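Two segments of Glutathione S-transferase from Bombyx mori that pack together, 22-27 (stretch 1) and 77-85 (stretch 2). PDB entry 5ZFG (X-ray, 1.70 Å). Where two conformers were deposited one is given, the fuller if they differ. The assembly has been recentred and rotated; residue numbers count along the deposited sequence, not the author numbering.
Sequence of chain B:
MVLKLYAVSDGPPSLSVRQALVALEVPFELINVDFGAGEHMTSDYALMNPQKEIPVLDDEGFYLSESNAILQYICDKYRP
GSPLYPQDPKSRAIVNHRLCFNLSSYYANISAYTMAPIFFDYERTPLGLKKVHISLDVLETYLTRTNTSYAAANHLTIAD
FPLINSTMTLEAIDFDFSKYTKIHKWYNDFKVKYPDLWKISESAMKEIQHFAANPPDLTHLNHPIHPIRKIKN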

# COMPACT_ATOMS: atom_id res chain seq x y z
N VAL B 22 13.57 8.44 -13.69
CA VAL B 22 13.89 9.39 -14.76
C VAL B 22 13.63 10.82 -14.30
O VAL B 22 14.48 11.70 -14.49
CB VAL B 22 13.09 9.03 -16.03
CG1 VAL B 22 13.18 10.15 -17.08
CG2 VAL B 22 13.58 7.71 -16.60
N ALA B 23 12.48 11.06 -13.65
CA ALA B 23 12.16 12.41 -13.18
C ALA B 23 13.18 12.90 -12.16
O ALA B 23 13.52 14.09 -12.13
CB ALA B 23 10.76 12.44 -12.59
N LEU B 24 13.67 12.00 -11.32
CA LEU B 24 14.64 12.36 -10.29
C LEU B 24 16.07 12.37 -10.80
O LEU B 24 16.98 12.73 -10.03
CB LEU B 24 14.52 11.40 -9.11
CG LEU B 24 13.22 11.57 -8.31
CD1 LEU B 24 13.19 10.57 -7.16
CD2 LEU B 24 13.11 12.98 -7.80
N GLU B 25 16.28 11.98 -12.05
CA GLU B 25 17.62 11.90 -12.64
C GLU B 25 18.53 10.96 -11.86
O GLU B 25 19.72 11.22 -11.69
CB GLU B 25 18.24 13.30 -12.75
CG GLU B 25 17.28 14.34 -13.29
CD GLU B 25 17.98 15.64 -13.65
OE1 GLU B 25 18.04 16.54 -12.79
OE2 GLU B 25 18.48 15.74 -14.79
N VAL B 26 17.98 9.84 -11.39
CA VAL B 26 18.75 8.81 -10.72
C VAL B 26 19.14 7.77 -11.76
O VAL B 26 18.24 7.16 -12.37
CB VAL B 26 17.96 8.18 -9.56
CG1 VAL B 26 18.75 7.03 -8.97
CG2 VAL B 26 17.65 9.22 -8.48
N PRO B 27 20.42 7.57 -12.04
CA PRO B 27 20.80 6.61 -13.09
C PRO B 27 20.58 5.18 -12.63
O PRO B 27 20.77 4.84 -11.46
CB PRO B 27 22.29 6.90 -13.31
CG PRO B 27 22.50 8.28 -12.73
CD PRO B 27 21.59 8.32 -11.55
N LYS B 77 15.96 8.38 -0.26
CA LYS B 77 17.40 8.13 -0.27
C LYS B 77 18.14 9.14 -1.15
O LYS B 77 19.16 9.70 -0.73
CB LYS B 77 17.68 6.70 -0.73
CG LYS B 77 19.15 6.39 -0.94
CD LYS B 77 19.87 6.22 0.38
CE LYS B 77 21.24 5.58 0.16
NZ LYS B 77 22.19 5.96 1.25
N TYR B 78 17.64 9.38 -2.36
CA TYR B 78 18.43 10.17 -3.31
C TYR B 78 17.96 11.60 -3.52
O TYR B 78 18.76 12.43 -3.96
CB TYR B 78 18.50 9.45 -4.65
CG TYR B 78 19.25 8.18 -4.48
CD1 TYR B 78 20.59 8.20 -4.10
CD2 TYR B 78 18.62 6.95 -4.62
CE1 TYR B 78 21.29 7.04 -3.89
CE2 TYR B 78 19.31 5.79 -4.42
CZ TYR B 78 20.64 5.83 -4.06
OH TYR B 78 21.33 4.67 -3.85
N ARG B 79 16.70 11.94 -3.23
CA ARG B 79 16.24 13.32 -3.40
C ARG B 79 15.31 13.71 -2.25
O ARG B 79 14.16 14.08 -2.47
CB ARG B 79 15.54 13.50 -4.74
CG ARG B 79 16.41 13.27 -5.98
CD ARG B 79 17.34 14.44 -6.28
NE ARG B 79 16.60 15.68 -6.52
CZ ARG B 79 16.26 16.14 -7.72
NH1 ARG B 79 15.60 17.28 -7.81
NH2 ARG B 79 16.59 15.47 -8.83
N PRO B 80 15.81 13.67 -1.00
CA PRO B 80 14.90 13.91 0.14
C PRO B 80 14.25 15.28 0.14
O PRO B 80 13.14 15.43 0.66
CB PRO B 80 15.80 13.71 1.37
CG PRO B 80 17.19 13.87 0.85
CD PRO B 80 17.17 13.33 -0.56
N GLY B 81 14.90 16.28 -0.43
CA GLY B 81 14.27 17.58 -0.50
C GLY B 81 13.38 17.81 -1.70
O GLY B 81 12.90 18.94 -1.87
N SER B 82 13.11 16.77 -2.55
CA SER B 82 12.37 17.02 -3.78
C SER B 82 10.87 17.16 -3.52
O SER B 82 10.30 16.41 -2.72
CB SER B 82 12.60 15.89 -4.79
OG SER B 82 11.70 16.02 -5.89
N PRO B 83 10.21 18.09 -4.21
CA PRO B 83 8.75 18.19 -4.12
C PRO B 83 8.02 16.99 -4.71
O PRO B 83 6.80 16.89 -4.52
CB PRO B 83 8.43 19.46 -4.92
CG PRO B 83 9.72 20.18 -5.07
CD PRO B 83 10.78 19.12 -5.10
N LEU B 84 8.72 16.10 -5.41
CA LEU B 84 8.09 14.87 -5.88
C LEU B 84 7.64 13.99 -4.71
O LEU B 84 6.77 13.14 -4.90
CB LEU B 84 9.05 14.10 -6.79
CG LEU B 84 8.52 13.11 -7.82
CD1 LEU B 84 7.66 13.77 -8.89
CD2 LEU B 84 9.66 12.38 -8.48
N TYR B 85 8.20 14.19 -3.52
CA TYR B 85 7.74 13.50 -2.31
C TYR B 85 7.93 14.45 -1.14
O TYR B 85 8.94 14.40 -0.42
CB TYR B 85 8.51 12.19 -2.09
CG TYR B 85 7.91 11.22 -1.08
CD1 TYR B 85 6.54 11.22 -0.79
CD2 TYR B 85 8.72 10.29 -0.43
CE1 TYR B 85 5.99 10.32 0.14
CE2 TYR B 85 8.19 9.37 0.48
CZ TYR B 85 6.82 9.39 0.77
OH TYR B 85 6.33 8.47 1.68
O HOH W 1 14.78 16.14 -10.62

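Leu24 is the hub of this contact. More of its surface is covered by the other stretch than that of any other residue here, although its CA-to-CB bond runs sideways to the partner. The rotamer makes up the difference: with chi1 m and chi2 t, the end of the side chain comes nearer, and one methyl, CD2, meets three residues of the second stretch. Leu24 CD2 lies 3.6 Å from Leu84 CD2, 3.8 Å from Arg79 CG and 3.9 Å from Ser82 OG. A sideways CB is therefore no bar to a central role when the rotamer brings the end of the side chain nearer to the partner.

Leu84 answers from a CB that points toward the first stretch, and its CD2 also reaches CB of Ala23 at 4.3 Å, a looser apolar contact at the margin. Two type I turns follow one another, Arg79 to Ser82 and Ser82 to Tyr85, closed by Ser82 N to Arg79 O at 2.9 Å and Tyr85 N to Ser82 O at 3.2 Å. Within the second turn, Leu84 N donates to Ser82 OG at 3.0 Å with a nearly straight angle of 162°. The serine hydroxyl thus accepts a bond from its own loop while lying against a leucine methyl, so a polar atom is accommodated beside the apolar centre.

On another flank, Val26 and Tyr78 point their CB atoms toward each other's stretch, and Val26 CG2 packs 3.9 Å from Tyr78 CB. The tyrosine contributes its CB here as well as its ring, which Val26 CG1 approaches obliquely.

Arg79 carries the contact from apolar to polar. Its CG rests by Leu24, and its m, m, m chain folds so that Leu24 CD2 lies over one face of the guanidinium. Arg79 NH2 donates to Leu24 O at 3.0 Å, a weak bond with an angle of 130°. Glu25, with positive phi, is the first residue to leave helical phi/psi, in a Schellman motif, its N bonded to Val22 O at 3.0 Å. Water 1 extends the link, donating to Ala23 O at 2.8 Å and accepting from Arg79 NH2 at 2.6 Å. Glu25 OE1 stands 4.4 Å from Arg79 NH2, close enough for opposite charges to attract but beyond a salt bridge. The rule is economical: one arginine sets a guanidinium face against a leucine methyl, bonds weakly to Leu24 O and reaches Ala23 O through a water.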